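Local coordinates for protein glycerophosphodiester phosphodiesterase (PDB 3NO3) that belongs to the glycerophosphodiester phosphodiesterase family of TIM-barrel proteins and binds a magnesium ion through acidic side chains, at residues Phe40-His43 with Val49-Val52; Phe102-His107 with Arg118-Met123. All coordinates share one frame; numbering follows the deposited sequence. Where two conformers were deposited one is given.

Contact 1. Residues Phe40-His43 with Val49-Val52. With MG (magnesium ion), chain B.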
ATOM      1  N   PHE A  40      -1.365   2.405  -3.110  1.00 15.40           N
ATOM      2  CA  PHE A  40      -2.668   2.862  -3.547  1.00 15.06           C
ATOM      3  C   PHE A  40      -3.789   2.056  -2.880  1.00 15.17           C
ATOM      4  O   PHE A  40      -3.566   0.914  -2.468  1.00 13.13           O
ATOM      5  CB  PHE A  40      -2.721   2.848  -5.098  1.00 15.22           C
ATOM      6  CG  PHE A  40      -2.445   1.518  -5.687  1.00 16.45           C
ATOM      7  CD1 PHE A  40      -3.475   0.620  -5.910  1.00 15.41           C
ATOM      8  CD2 PHE A  40      -1.149   1.133  -6.010  1.00 17.63           C
ATOM      9  CE1 PHE A  40      -3.200  -0.625  -6.444  1.00 14.08           C
ATOM     10  CE2 PHE A  40      -0.888  -0.109  -6.544  1.00 18.72           C
ATOM     11  CZ  PHE A  40      -1.924  -0.987  -6.760  1.00 14.42           C
ATOM     12  N   ASP A  41      -4.981   2.677  -2.785  1.00 14.00           N
ATOM     13  CA  ASP A  41      -6.101   2.131  -2.052  1.00 13.75           C
ATOM     14  C   ASP A  41      -7.212   1.670  -2.987  1.00 13.94           C
ATOM     15  O   ASP A  41      -7.591   2.388  -3.911  1.00 13.16           O
ATOM     16  CB  ASP A  41      -6.634   3.184  -1.106  1.00 14.24           C
ATOM     17  CG  ASP A  41      -5.564   3.750  -0.240  1.00 15.05           C
ATOM     18  OD1 ASP A  41      -4.985   2.967   0.543  1.00 14.71           O
ATOM     19  OD2 ASP A  41      -5.289   4.971  -0.273  1.00 16.74           O
ATOM     20  N   VAL A  42      -7.734   0.475  -2.748  1.00 13.81           N
ATOM     21  CA  VAL A  42      -8.675  -0.166  -3.682  1.00 12.47           C
ATOM     22  C   VAL A  42     -10.007  -0.524  -2.995  1.00 13.31           C
ATOM     23  O   VAL A  42     -10.000  -1.098  -1.913  1.00 11.88           O
ATOM     24  CB  VAL A  42      -8.045  -1.390  -4.304  1.00 13.00           C
ATOM     25  CG1 VAL A  42      -9.039  -2.071  -5.345  1.00 11.03           C
ATOM     26  CG2 VAL A  42      -6.679  -1.022  -4.959  1.00 12.90           C
ATOM     27  N   HIS A  43     -11.130  -0.164  -3.641  1.00 13.40           N
ATOM     28  CA  HIS A  43     -12.486  -0.578  -3.251  1.00 13.87           C
ATOM     29  C   HIS A  43     -13.156  -1.357  -4.398  1.00 13.54           C
ATOM     30  O   HIS A  43     -12.886  -1.102  -5.573  1.00 14.59           O
ATOM     31  CB  HIS A  43     -13.393   0.614  -3.057  1.00 13.43           C
ATOM     32  CG  HIS A  43     -12.963   1.594  -2.027  1.00 12.59           C
ATOM     33  ND1 HIS A  43     -13.510   1.620  -0.766  1.00 12.71           N
ATOM     34  CD2 HIS A  43     -12.134   2.662  -2.105  1.00 12.60           C
ATOM     35  CE1 HIS A  43     -12.983   2.625  -0.090  1.00 12.95           C
ATOM     36  NE2 HIS A  43     -12.135   3.266  -0.874  1.00 14.07           N
ATOM     37  N   VAL A  49     -16.782  -3.683  -9.673  1.00 14.44           N
ATOM     38  CA  VAL A  49     -15.696  -2.997 -10.363  1.00 13.53           C
ATOM     39  C   VAL A  49     -14.713  -2.499  -9.300  1.00 13.18           C
ATOM     40  O   VAL A  49     -15.111  -1.920  -8.269  1.00 13.04           O
ATOM     41  CB  VAL A  49     -16.191  -1.853 -11.241  1.00 12.42           C
ATOM     42  CG1 VAL A  49     -14.989  -1.102 -11.938  1.00 10.74           C
ATOM     43  CG2 VAL A  49     -17.216  -2.344 -12.284  1.00 13.72           C
ATOM     44  N   LEU A  50     -13.439  -2.773  -9.519  1.00 12.99           N
ATOM     45  CA  LEU A  50     -12.398  -2.326  -8.606  1.00 13.02           C
ATOM     46  C   LEU A  50     -11.955  -0.923  -9.029  1.00 12.57           C
ATOM     47  O   LEU A  50     -11.605  -0.712 -10.165  1.00 12.11           O
ATOM     48  CB  LEU A  50     -11.218  -3.327  -8.612  1.00 11.69           C
ATOM     49  CG  LEU A  50     -11.550  -4.698  -7.972  1.00 14.40           C
ATOM     50  CD1 LEU A  50     -10.542  -5.710  -8.423  1.00 13.96           C
ATOM     51  CD2 LEU A  50     -11.564  -4.591  -6.424  1.00 10.27           C
ATOM     52  N   VAL A  51     -11.937  -0.001  -8.082  1.00 12.60           N
ATOM     53  CA  VAL A  51     -11.537   1.405  -8.325  1.00 13.48           C
ATOM     54  C   VAL A  51     -10.540   1.812  -7.272  1.00 14.20           C
ATOM     55  O   VAL A  51     -10.456   1.163  -6.220  1.00 14.55           O
ATOM     56  CB  VAL A  51     -12.763   2.343  -8.308  1.00 13.67           C
ATOM     57  CG1 VAL A  51     -13.770   1.958  -9.434  1.00 11.78           C
ATOM     58  CG2 VAL A  51     -13.488   2.314  -6.904  1.00 15.49           C
ATOM     59  N   VAL A  52      -9.852   2.933  -7.521  1.00 14.45           N
ATOM     60  CA  VAL A  52      -8.731   3.371  -6.729  1.00 14.90           C
ATOM     61  C   VAL A  52      -9.072   4.706  -6.072  1.00 16.34           C
ATOM     62  O   VAL A  52      -9.269   5.728  -6.766  1.00 15.88           O
ATOM     63  CB  VAL A  52      -7.458   3.498  -7.565  1.00 14.98           C
ATOM     64  CG1 VAL A  52      -6.271   3.935  -6.685  1.00 14.48           C
ATOM     65  CG2 VAL A  52      -7.132   2.168  -8.198  1.00 13.80           C
TER
HETATM   66 MG    MG B 301      -3.625   3.281   2.086  1.00 15.72          MG
HETATM   67  O   HOH W   1      -3.230   5.229   1.253  1.00 11.73           O
HETATM   68  O   HOH W   2      -5.169   4.271   3.189  1.00 15.32           O

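Contact 2. Residues Phe102-His107 with Arg118-Met123. With MG (magnesium ion), chain B.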
ATOM      1  N   PHE A 102      -0.493  -2.569  -2.769  1.00 14.48           N
ATOM      2  CA  PHE A 102      -1.916  -2.589  -3.073  1.00 14.64           C
ATOM      3  C   PHE A 102      -2.613  -2.699  -1.737  1.00 15.14           C
ATOM      4  O   PHE A 102      -2.579  -3.767  -1.131  1.00 15.40           O
ATOM      5  CB  PHE A 102      -2.137  -3.843  -3.946  1.00 14.76           C
ATOM      6  CG  PHE A 102      -3.536  -4.073  -4.508  1.00 16.09           C
ATOM      7  CD1 PHE A 102      -4.692  -4.184  -3.714  1.00 15.23           C
ATOM      8  CD2 PHE A 102      -3.670  -4.329  -5.866  1.00 17.70           C
ATOM      9  CE1 PHE A 102      -5.915  -4.477  -4.270  1.00 14.89           C
ATOM     10  CE2 PHE A 102      -4.894  -4.610  -6.427  1.00 13.79           C
ATOM     11  CZ  PHE A 102      -6.012  -4.676  -5.646  1.00 15.46           C
ATOM     12  N   GLU A 103      -3.212  -1.607  -1.264  1.00 15.42           N
ATOM     13  CA  GLU A 103      -4.072  -1.661  -0.092  1.00 14.99           C
ATOM     14  C   GLU A 103      -5.509  -2.008  -0.498  1.00 14.41           C
ATOM     15  O   GLU A 103      -6.171  -1.201  -1.164  1.00 14.70           O
ATOM     16  CB  GLU A 103      -4.055  -0.372   0.736  1.00 15.69           C
ATOM     17  CG  GLU A 103      -4.928  -0.550   1.981  1.00 14.04           C
ATOM     18  CD  GLU A 103      -4.940   0.620   2.961  1.00 18.15           C
ATOM     19  OE1 GLU A 103      -4.065   1.517   2.916  1.00 14.14           O
ATOM     20  OE2 GLU A 103      -5.816   0.592   3.839  1.00 15.85           O
ATOM     21  N   LEU A 104      -6.010  -3.167  -0.084  1.00 14.35           N
ATOM     22  CA  LEU A 104      -7.462  -3.416  -0.231  1.00 13.59           C
ATOM     23  C   LEU A 104      -8.157  -2.790   0.991  1.00 13.73           C
ATOM     24  O   LEU A 104      -7.881  -3.164   2.150  1.00 13.89           O
ATOM     25  CB  LEU A 104      -7.816  -4.894  -0.340  1.00 13.37           C
ATOM     26  CG  LEU A 104      -9.248  -5.243  -0.719  1.00 14.71           C
ATOM     27  CD1 LEU A 104      -9.649  -4.631  -2.137  1.00 12.86           C
ATOM     28  CD2 LEU A 104      -9.461  -6.799  -0.645  1.00 13.51           C
ATOM     29  N   LYS A 105      -9.063  -1.862   0.727  1.00 13.34           N
ATOM     30  CA  LYS A 105      -9.883  -1.236   1.784  1.00 13.32           C
ATOM     31  C   LYS A 105     -10.817  -2.248   2.400  1.00 14.18           C
ATOM     32  O   LYS A 105     -11.155  -3.264   1.772  1.00 14.17           O
ATOM     33  CB  LYS A 105     -10.685  -0.095   1.203  1.00 14.92           C
ATOM     34  CG  LYS A 105      -9.832   1.070   0.659  1.00 14.85           C
ATOM     35  CD  LYS A 105      -9.113   1.875   1.757  1.00 15.99           C
ATOM     36  CE  LYS A 105     -10.063   2.552   2.781  1.00 16.62           C
ATOM     37  NZ  LYS A 105      -9.342   3.684   3.458  1.00 16.49           N
ATOM     38  N   SER A 106     -11.216  -1.993   3.633  1.00 14.47           N
ATOM     39  CA  SER A 106     -12.132  -2.863   4.349  0.50 14.47           C
ATOM     40  C   SER A 106     -13.560  -2.788   3.761  1.00 15.01           C
ATOM     41  O   SER A 106     -14.112  -1.671   3.581  1.00 14.19           O
ATOM     42  CB  SER A 106     -12.182  -2.464   5.827  0.50 15.38           C
ATOM     43  OG  SER A 106     -12.910  -3.416   6.582  0.50 16.18           O
ATOM     44  N   HIS A 107     -14.148  -3.966   3.507  1.00 13.84           N
ATOM     45  CA  HIS A 107     -15.498  -4.135   2.999  1.00 14.19           C
ATOM     46  C   HIS A 107     -16.423  -4.531   4.110  1.00 14.19           C
ATOM     47  O   HIS A 107     -15.990  -4.676   5.268  1.00 14.62           O
ATOM     48  CB  HIS A 107     -15.500  -5.082   1.771  1.00 14.27           C
ATOM     49  CG  HIS A 107     -14.844  -4.459   0.591  1.00 14.92           C
ATOM     50  ND1 HIS A 107     -13.505  -4.158   0.587  1.00 15.06           N
ATOM     51  CD2 HIS A 107     -15.348  -3.984  -0.565  1.00 13.15           C
ATOM     52  CE1 HIS A 107     -13.209  -3.525  -0.538  1.00 16.93           C
ATOM     53  NE2 HIS A 107     -14.313  -3.400  -1.251  1.00 14.87           N
ATOM     54  N   ARG A 118     -10.464 -11.899  -3.810  1.00 14.17           N
ATOM     55  CA  ARG A 118     -10.470 -12.779  -4.981  1.00 15.35           C
ATOM     56  C   ARG A 118     -10.447 -11.980  -6.293  1.00 15.04           C
ATOM     57  O   ARG A 118      -9.631 -12.263  -7.177  1.00 14.20           O
ATOM     58  CB  ARG A 118     -11.686 -13.711  -4.954  1.00 16.31           C
ATOM     59  CG  ARG A 118     -11.659 -14.767  -6.084  1.00 20.17           C
ATOM     60  CD  ARG A 118     -12.904 -15.623  -6.234  1.00 26.22           C
ATOM     61  NE  ARG A 118     -14.081 -14.791  -6.501  1.00 27.53           N
ATOM     62  CZ  ARG A 118     -14.992 -14.405  -5.599  1.00 32.86           C
ATOM     63  NH1 ARG A 118     -14.936 -14.766  -4.297  1.00 33.25           N
ATOM     64  NH2 ARG A 118     -15.997 -13.631  -6.008  1.00 35.28           N
ATOM     65  N   LEU A 119     -11.320 -10.971  -6.413  1.00 14.64           N
ATOM     66  CA  LEU A 119     -11.394 -10.202  -7.658  1.00 15.44           C
ATOM     67  C   LEU A 119     -10.120  -9.381  -7.884  1.00 14.16           C
ATOM     68  O   LEU A 119      -9.724  -9.139  -9.032  1.00 15.47           O
ATOM     69  CB  LEU A 119     -12.651  -9.341  -7.739  1.00 14.00           C
ATOM     70  CG  LEU A 119     -13.992 -10.069  -7.883  1.00 15.95           C
ATOM     71  CD1 LEU A 119     -15.171  -9.086  -7.652  1.00 17.88           C
ATOM     72  CD2 LEU A 119     -14.180 -10.732  -9.197  1.00 20.04           C
ATOM     73  N   SER A 120      -9.505  -8.914  -6.791  1.00 14.43           N
ATOM     74  CA  SER A 120      -8.238  -8.205  -6.844  1.00 13.38           C
ATOM     75  C   SER A 120      -7.131  -9.097  -7.395  1.00 13.10           C
ATOM     76  O   SER A 120      -6.450  -8.726  -8.350  1.00 13.36           O
ATOM     77  CB  SER A 120      -7.810  -7.693  -5.460  1.00 13.54           C
ATOM     78  OG  SER A 120      -8.633  -6.641  -5.001  1.00 12.05           O
ATOM     79  N   VAL A 121      -7.041 -10.316  -6.876  1.00 12.72           N
ATOM     80  CA  VAL A 121      -6.042 -11.273  -7.338  1.00 14.06           C
ATOM     81  C   VAL A 121      -6.241 -11.651  -8.813  1.00 14.20           C
ATOM     82  O   VAL A 121      -5.269 -11.660  -9.560  1.00 14.71           O
ATOM     83  CB  VAL A 121      -6.070 -12.572  -6.465  1.00 15.18           C
ATOM     84  CG1 VAL A 121      -5.268 -13.746  -7.142  1.00 14.84           C
ATOM     85  CG2 VAL A 121      -5.560 -12.201  -5.047  1.00 13.86           C
ATOM     86  N   GLN A 122      -7.491 -11.808  -9.234  1.00 13.58           N
ATOM     87  CA  GLN A 122      -7.834 -12.079 -10.629  1.00 15.00           C
ATOM     88  C   GLN A 122      -7.427 -10.940 -11.589  1.00 14.25           C
ATOM     89  O   GLN A 122      -6.877 -11.199 -12.665  1.00 14.76           O
ATOM     90  CB  GLN A 122      -9.330 -12.414 -10.751  1.00 14.57           C
ATOM     91  CG  GLN A 122      -9.648 -13.811 -10.150  1.00 15.97           C
ATOM     92  CD  GLN A 122     -11.098 -14.150 -10.113  1.00 16.01           C
ATOM     93  OE1 GLN A 122     -11.960 -13.322 -10.405  1.00 15.13           O
ATOM     94  NE2 GLN A 122     -11.395 -15.400  -9.757  1.00 15.46           N
HETATM   95  N   MSE A 123      -7.667  -9.711 -11.188  1.00 14.24           N
HETATM   96  CA  MSE A 123      -7.278  -8.556 -11.982  1.00 14.50           C
HETATM   97  C   MSE A 123      -5.757  -8.430 -12.090  1.00 15.34           C
HETATM   98  O   MSE A 123      -5.230  -8.244 -13.204  1.00 15.44           O
HETATM   99  CB  MSE A 123      -7.849  -7.290 -11.405  1.00 14.78           C
HETATM  100  CG  MSE A 123      -7.497  -5.990 -12.203  1.00 15.85           C
HETATM  101 SE   MSE A 123      -8.190  -5.984 -13.993  0.75 12.69          SE
HETATM  102  CE  MSE A 123     -10.038  -5.651 -13.499  1.00 12.43           C
TER
HETATM  103 MG    MG B 301      -3.625   3.281   2.086  1.00 15.72          MG
HETATM  104  O   HOH W   1      -3.230   5.229   1.253  1.00 11.73           O
HETATM  105  O   HOH W   2      -5.169   4.271   3.189  1.00 15.32           O

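Contact 1. Residues Phe40-His43 with Val49-Val52
His43 O is approached by two donors from the facing strand: Val51 N makes a nearly straight hydrogen bond to it at 2.9 Å, with 167° at the hydrogen, and Leu50 CA adds a CA-H...O contact at 3.3 Å. The return bond, His43 N to Val51 O, is 3.0 Å long and completes the hydrogen-bonded pair of an antiparallel β-hairpin. One arm of the hairpin is strand 37-44 of the TIM barrel; the other, strand 50-52, is added to it. In the neighbouring non-hydrogen-bonded pair, Val42 stands across from Val52, and Asp41 O receives the CA-H of Val52.

The apolar contacts lie on the face that carries Val42 and Val52. Val42 holds CG1 anti to its own nitrogen (chi1 -179°), which sets that methyl 3.7 Å from Leu50 CD2, the two side chains crossing at a slant. Val52 CG1 reaches the CB of Phe40 at 4.0 Å and lies oblique to the ring. Helix 85-94 covers this side, with Leu85 meeting Phe40 and Leu50, and Tyr88 meeting Phe40 and Val52. On the other face, Val51 CG2 lies beside His43 CB, while the imidazole turns to Gln64 through ND1.

Asp41 points into the metal site, where Glu39 and Glu103 are its fellow protein ligands. Its two carboxylate oxygens divide the work: OD1 binds magnesium at 2.1 Å, whereas OD2, also hydrogen-bonded to Asn22, accepts a hydrogen bond from water 1 at 2.6 Å, a water that is itself a ligand of the metal.

Contact 2. Residues Phe102-His107 with Arg118-Met123
Within 118-123, Ser120 is the residue that meets the strand, and its side chain touches both Phe102 and Leu104. The OG lies 3.3 Å from Phe102 CZ, approaching the ring obliquely at its far end, and the CB follows at 3.5 Å from the same carbon. From the other residue, Leu104 CD1 comes within 3.6 Å of OG. No hydrogen bond crosses between the segments. The buried hydroxyl instead bonds to the carbonyl of Ala116, one turn back in its own helix. A chi1 of -70°, which leaves OG beside the backbone nitrogen, suits this bond, so a polar atom can sit among apolar groups without a partner from the strand.

With CG anti to the backbone nitrogen (chi1 -176°), the Phe102 ring leans along the strand toward Leu104, whose N lies in the ring plane at its edge. Tyr135 packs edge-to-face with the same ring, and Val42 and Leu85 also touch it. Segments 102-107 and 118-123 belong to one β-α-β unit of the TIM barrel, in which helix 110-126 follows strand 99-104 and covers its outer side before strand 133-137 returns parallel to it. Phe146 of the next helix, 140-149, touches both Leu104 and Ser120.

Between the two outward residues, Glu103 points the other way. Its chain is extended, which carries OE1 to within 2.0 Å of magnesium, the ion also held by Asp41. Past the strand end, the loop folds back on itself: His107 ND1 makes a weak, bent bond of 2.8 Å to Lys105 O, with 124° at the hydrogen, while NE2 of this imidazole is hydrogen-bonded to the backbone of Leu44.

Contact 1 comes first along the chain, closing a five-residue turn between strands 37-44 and 50-52. Contact 2 opens well after it has closed and spans ten residues, from the loop after strand 99-104 into helix 110-126. The two are therefore in series, neither nested nor crossed. In space they are neighbours, with centres about 7 Å apart, because strands 37-44 and 99-104 run side by side and parallel in the barrel. Val42 N to Glu103 O and Phe40 O to Glu103 N, each 2.8 Å, are probable hydrogen bonds joining them. Contact 1 thus ties the extra antiparallel strand 50-52 to the barrel, contact 2 a covering helix, and both supply a magnesium ligand.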